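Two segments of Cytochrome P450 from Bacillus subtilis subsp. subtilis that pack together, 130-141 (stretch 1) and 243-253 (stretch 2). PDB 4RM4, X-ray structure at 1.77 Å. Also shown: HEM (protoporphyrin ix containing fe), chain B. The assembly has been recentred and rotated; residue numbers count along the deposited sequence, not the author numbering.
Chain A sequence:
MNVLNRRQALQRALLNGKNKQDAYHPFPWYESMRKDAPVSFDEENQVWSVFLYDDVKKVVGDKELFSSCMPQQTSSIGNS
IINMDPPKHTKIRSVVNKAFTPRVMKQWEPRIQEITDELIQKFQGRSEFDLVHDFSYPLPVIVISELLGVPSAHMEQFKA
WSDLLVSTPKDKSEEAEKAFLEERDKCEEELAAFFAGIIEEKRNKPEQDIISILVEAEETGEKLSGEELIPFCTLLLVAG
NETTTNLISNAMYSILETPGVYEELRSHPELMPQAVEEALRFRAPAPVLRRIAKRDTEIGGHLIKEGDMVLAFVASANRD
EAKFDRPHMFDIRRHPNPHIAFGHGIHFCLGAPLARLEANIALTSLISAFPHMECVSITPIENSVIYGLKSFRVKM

Stretch 1 130-141: DLVHDFSYPLPV
Stretch 2 243-253: TTTNLISNAMY

Where two helical segments come together, hydroxyl side chains can meet carbonyls that the helix itself leaves free, and this pair from a cytochrome P450 illustrates the principle. Stretch 2 is helical throughout, 243-253, near phi/psi -63/-44, with regular i to i+4 hydrogen bonds. The helix 131-136 of stretch 1 makes an angle of 118° with it between N-to-C directions, the axes approaching to 10.3 Å. The backbones come nearest at Ser136 and Thr245, CA to CA 4.8 Å; the CA atoms of Pro140 and Thr244 lie 6.4 Å apart.

Asp130 (chi1 t) caps the first helix: its OD2 accepts from Val132 N at 3.0 Å, and its OD1 accepts weakly from His133 N at 3.2 Å. Leu131, with chi1 at -149°, points toward stretch 2 and brings CD2 to 3.8 Å from CB of Met252 (m, m, m), an apolar contact. The CA-to-CB bond of Val132 (t) points sideways, its CG2 3.7 Å from Ser249 OG. A wider pi-type turn spans 132-136, with Phe135 at -139/-70, Ser136 N bonded to Leu131 O at 2.9 Å and Tyr137 N to Val132 O at 2.9 Å. Phe135 (t) sends its ring obliquely to Ile248 (m, t), CE2 to CG2 4.4 Å.

Ser136 (-71/-30, chi1 p) is the polar centre. Four residues on, Pro140 N has no hydrogen to offer its carbonyl; Ser136 O instead accepts from Thr245 OG1 (chi1 m) at 2.7 Å. Its OG lies 2.8 Å from OG of Ser249 (m), a hydroxyl pair whose proton is not settled. Its CB also rests 3.6 Å from Ile248 CG2.

Tyr137 (t) points its CA-to-CB bond away; its backbone O takes part through a water that donates to Tyr137 O and Thr245 OG1, each 2.7 Å from the water oxygen. In the following helix, Leu139 (t, p) places CD2 4.4 Å from Ile248 CD1, and Pro140, C-gamma exo, sets CG 3.8 Å from Thr244 CG2 and 3.4 Å from Thr245 OG1.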

# COMPACT_ATOMS: atom_id res chain seq x y z
N ASP A 130 6.65 20.62 -1.03
CA ASP A 130 6.56 19.36 -0.31
C ASP A 130 5.93 18.33 -1.25
O ASP A 130 4.77 18.45 -1.64
CB ASP A 130 5.70 19.55 0.95
CG ASP A 130 5.47 18.25 1.73
OD1 ASP A 130 4.61 18.28 2.64
OD2 ASP A 130 6.11 17.22 1.44
N LEU A 131 6.72 17.32 -1.63
CA LEU A 131 6.24 16.29 -2.54
C LEU A 131 5.05 15.52 -1.94
O LEU A 131 4.15 15.08 -2.65
CB LEU A 131 7.39 15.34 -2.87
CG LEU A 131 7.39 14.67 -4.24
CD1 LEU A 131 7.04 15.69 -5.32
CD2 LEU A 131 8.76 14.08 -4.47
N VAL A 132 5.05 15.37 -0.62
CA VAL A 132 3.96 14.63 0.03
C VAL A 132 2.68 15.47 -0.00
O VAL A 132 1.71 15.09 -0.66
CB VAL A 132 4.31 14.20 1.47
CG1 VAL A 132 3.17 13.40 2.09
CG2 VAL A 132 5.58 13.37 1.48
N HIS A 133 2.67 16.61 0.69
CA HIS A 133 1.44 17.39 0.80
C HIS A 133 0.87 17.78 -0.56
O HIS A 133 -0.34 17.73 -0.78
CB HIS A 133 1.64 18.66 1.66
CG HIS A 133 0.39 19.47 1.80
ND1 HIS A 133 -0.50 19.31 2.84
CD2 HIS A 133 -0.14 20.43 1.00
CE1 HIS A 133 -1.51 20.14 2.68
NE2 HIS A 133 -1.32 20.84 1.58
N ASP A 134 1.75 18.18 -1.48
CA ASP A 134 1.31 18.73 -2.75
C ASP A 134 1.00 17.70 -3.83
O ASP A 134 0.34 18.03 -4.82
CB ASP A 134 2.39 19.66 -3.31
CG ASP A 134 2.64 20.87 -2.44
OD1 ASP A 134 1.74 21.25 -1.67
OD2 ASP A 134 3.74 21.45 -2.53
N PHE A 135 1.49 16.48 -3.67
CA PHE A 135 1.45 15.54 -4.78
C PHE A 135 1.08 14.12 -4.36
O PHE A 135 -0.00 13.65 -4.67
CB PHE A 135 2.77 15.56 -5.56
CG PHE A 135 2.74 14.78 -6.85
CD1 PHE A 135 1.84 15.10 -7.86
CD2 PHE A 135 3.64 13.75 -7.07
CE1 PHE A 135 1.82 14.39 -9.05
CE2 PHE A 135 3.63 13.04 -8.26
CZ PHE A 135 2.73 13.35 -9.26
N SER A 136 1.97 13.44 -3.64
CA SER A 136 1.74 12.01 -3.37
C SER A 136 0.60 11.74 -2.38
O SER A 136 -0.04 10.70 -2.48
CB SER A 136 3.03 11.32 -2.92
OG SER A 136 3.46 11.82 -1.67
N TYR A 137 0.35 12.65 -1.43
CA TYR A 137 -0.77 12.50 -0.49
C TYR A 137 -2.16 12.62 -1.16
O TYR A 137 -3.02 11.73 -1.02
CB TYR A 137 -0.63 13.44 0.72
CG TYR A 137 -1.92 13.84 1.41
CD1 TYR A 137 -2.72 12.89 2.03
CD2 TYR A 137 -2.32 15.17 1.46
CE1 TYR A 137 -3.91 13.26 2.68
CE2 TYR A 137 -3.50 15.55 2.11
CZ TYR A 137 -4.28 14.59 2.71
OH TYR A 137 -5.45 14.97 3.35
N PRO A 138 -2.40 13.71 -1.90
CA PRO A 138 -3.73 13.84 -2.50
C PRO A 138 -4.03 12.89 -3.67
O PRO A 138 -5.19 12.51 -3.87
CB PRO A 138 -3.73 15.29 -3.00
CG PRO A 138 -2.27 15.60 -3.23
CD PRO A 138 -1.57 14.91 -2.10
N LEU A 139 -3.00 12.50 -4.42
CA LEU A 139 -3.22 11.78 -5.67
C LEU A 139 -4.05 10.49 -5.53
O LEU A 139 -5.04 10.33 -6.24
CB LEU A 139 -1.90 11.53 -6.41
CG LEU A 139 -1.89 10.76 -7.72
CD1 LEU A 139 -3.09 11.09 -8.57
CD2 LEU A 139 -0.60 11.08 -8.48
N PRO A 140 -3.66 9.58 -4.61
CA PRO A 140 -4.40 8.31 -4.56
C PRO A 140 -5.85 8.47 -4.09
O PRO A 140 -6.73 7.69 -4.47
CB PRO A 140 -3.61 7.48 -3.54
CG PRO A 140 -2.22 8.06 -3.59
CD PRO A 140 -2.44 9.54 -3.78
N VAL A 141 -6.07 9.46 -3.23
CA VAL A 141 -7.42 9.75 -2.74
C VAL A 141 -8.34 10.22 -3.85
O VAL A 141 -9.47 9.75 -3.96
CB VAL A 141 -7.38 10.81 -1.63
CG1 VAL A 141 -8.81 11.21 -1.22
CG2 VAL A 141 -6.59 10.29 -0.43
N THR A 243 -0.68 3.60 1.32
CA THR A 243 0.40 2.77 0.74
C THR A 243 0.87 3.31 -0.61
O THR A 243 2.07 3.32 -0.92
CB THR A 243 -0.06 1.32 0.49
OG1 THR A 243 -1.28 1.34 -0.27
CG2 THR A 243 -0.27 0.57 1.79
N THR A 244 -0.09 3.73 -1.42
CA THR A 244 0.21 4.29 -2.73
C THR A 244 0.94 5.62 -2.61
O THR A 244 1.89 5.89 -3.35
CB THR A 244 -1.05 4.41 -3.58
OG1 THR A 244 -1.68 3.12 -3.65
CG2 THR A 244 -0.69 4.85 -4.97
N THR A 245 0.50 6.45 -1.67
CA THR A 245 1.19 7.70 -1.40
C THR A 245 2.63 7.40 -1.01
O THR A 245 3.58 8.03 -1.49
CB THR A 245 0.55 8.44 -0.22
OG1 THR A 245 -0.74 8.93 -0.62
CG2 THR A 245 1.43 9.60 0.23
N ASN A 246 2.79 6.43 -0.12
CA ASN A 246 4.12 6.14 0.41
C ASN A 246 5.00 5.49 -0.64
O ASN A 246 6.21 5.72 -0.65
CB ASN A 246 4.04 5.30 1.70
CG ASN A 246 3.50 6.11 2.87
OD1 ASN A 246 3.61 7.33 2.91
ND2 ASN A 246 2.93 5.42 3.85
N LEU A 247 4.40 4.71 -1.55
CA LEU A 247 5.16 4.16 -2.68
C LEU A 247 5.71 5.29 -3.52
O LEU A 247 6.90 5.31 -3.87
CB LEU A 247 4.29 3.22 -3.55
CG LEU A 247 4.93 2.78 -4.88
CD1 LEU A 247 6.31 2.15 -4.66
CD2 LEU A 247 4.00 1.81 -5.64
N ILE A 248 4.85 6.26 -3.85
CA ILE A 248 5.28 7.37 -4.69
C ILE A 248 6.39 8.20 -4.03
O ILE A 248 7.41 8.52 -4.68
CB ILE A 248 4.11 8.26 -5.07
CG1 ILE A 248 3.21 7.53 -6.06
CG2 ILE A 248 4.62 9.56 -5.67
CD1 ILE A 248 1.79 8.15 -6.18
N SER A 249 6.20 8.55 -2.76
CA SER A 249 7.23 9.27 -2.00
C SER A 249 8.54 8.47 -1.91
O SER A 249 9.63 9.00 -2.16
CB SER A 249 6.75 9.59 -0.58
OG SER A 249 5.52 10.30 -0.58
N ASN A 250 8.44 7.20 -1.55
CA ASN A 250 9.62 6.37 -1.37
C ASN A 250 10.38 6.15 -2.68
O ASN A 250 11.61 6.11 -2.69
CB ASN A 250 9.25 4.99 -0.78
CG ASN A 250 8.74 5.07 0.65
OD1 ASN A 250 8.81 6.10 1.32
ND2 ASN A 250 8.20 3.95 1.12
N ALA A 251 9.64 6.01 -3.79
CA ALA A 251 10.26 5.86 -5.11
C ALA A 251 11.02 7.12 -5.52
O ALA A 251 12.15 7.05 -6.00
CB ALA A 251 9.21 5.52 -6.16
N MET A 252 10.40 8.27 -5.33
CA MET A 252 11.10 9.51 -5.65
C MET A 252 12.34 9.70 -4.78
O MET A 252 13.36 10.21 -5.26
CB MET A 252 10.20 10.73 -5.50
CG MET A 252 9.25 10.95 -6.65
SD MET A 252 10.09 10.87 -8.25
CE MET A 252 11.61 11.78 -7.94
N TYR A 253 12.25 9.32 -3.51
CA TYR A 253 13.39 9.46 -2.61
C TYR A 253 14.52 8.57 -3.10
O TYR A 253 15.67 9.02 -3.21
CB TYR A 253 13.04 9.11 -1.16
CG TYR A 253 14.14 9.41 -0.17
CD1 TYR A 253 14.19 10.64 0.50
CD2 TYR A 253 15.13 8.48 0.12
CE1 TYR A 253 15.18 10.92 1.41
CE2 TYR A 253 16.12 8.75 1.04
CZ TYR A 253 16.15 9.97 1.67
OH TYR A 253 17.15 10.23 2.57
CHA HEM B . -3.55 -6.69 -0.00
CHB HEM B . 0.43 -3.97 -0.30
CHC HEM B . -2.02 -0.62 -2.85
CHD HEM B . -6.13 -3.10 -2.12
C1A HEM B . -2.24 -6.27 0.11
C2A HEM B . -1.14 -7.03 0.66
C3A HEM B . -0.04 -6.28 0.58
C4A HEM B . -0.40 -5.03 -0.04
CMA HEM B . 1.39 -6.67 1.05
CAA HEM B . -1.21 -8.47 1.23
CBA HEM B . -1.75 -8.46 2.65
CGA HEM B . -1.55 -9.79 3.33
O1A HEM B . -1.90 -9.86 4.54
O2A HEM B . -1.07 -10.76 2.69
C1B HEM B . 0.10 -2.86 -1.04
C2B HEM B . 1.05 -1.87 -1.53
C3B HEM B . 0.36 -0.95 -2.21
C4B HEM B . -1.03 -1.32 -2.21
CMB HEM B . 2.57 -1.92 -1.26
CAB HEM B . 0.87 0.31 -2.95
CBB HEM B . 2.15 0.41 -3.32
C1C HEM B . -3.34 -1.02 -2.90
C2C HEM B . -4.40 -0.35 -3.62
C3C HEM B . -5.53 -1.04 -3.41
C4C HEM B . -5.21 -2.16 -2.56
CMC HEM B . -4.20 0.93 -4.46
CAC HEM B . -6.97 -0.79 -3.91
CBC HEM B . -7.38 0.35 -4.47
C1D HEM B . -5.82 -4.27 -1.47
C2D HEM B . -6.81 -5.23 -1.05
C3D HEM B . -6.01 -6.36 -0.39
C4D HEM B . -4.62 -5.97 -0.48
CMD HEM B . -8.33 -5.13 -1.25
CAD HEM B . -6.59 -7.66 0.22
CBD HEM B . -6.60 -8.73 -0.87
CGD HEM B . -7.05 -10.05 -0.30
O1D HEM B . -7.41 -10.96 -1.10
O2D HEM B . -7.07 -10.17 0.96
NA HEM B . -1.75 -5.05 -0.30
NB HEM B . -1.15 -2.48 -1.48
NC HEM B . -3.86 -2.12 -2.26
ND HEM B . -4.57 -4.73 -1.13
FE HEM B . -2.80 -3.68 -1.42
O HOH W 1 -3.27 9.30 0.19
O HOH W 2 -2.90 -2.64 0.78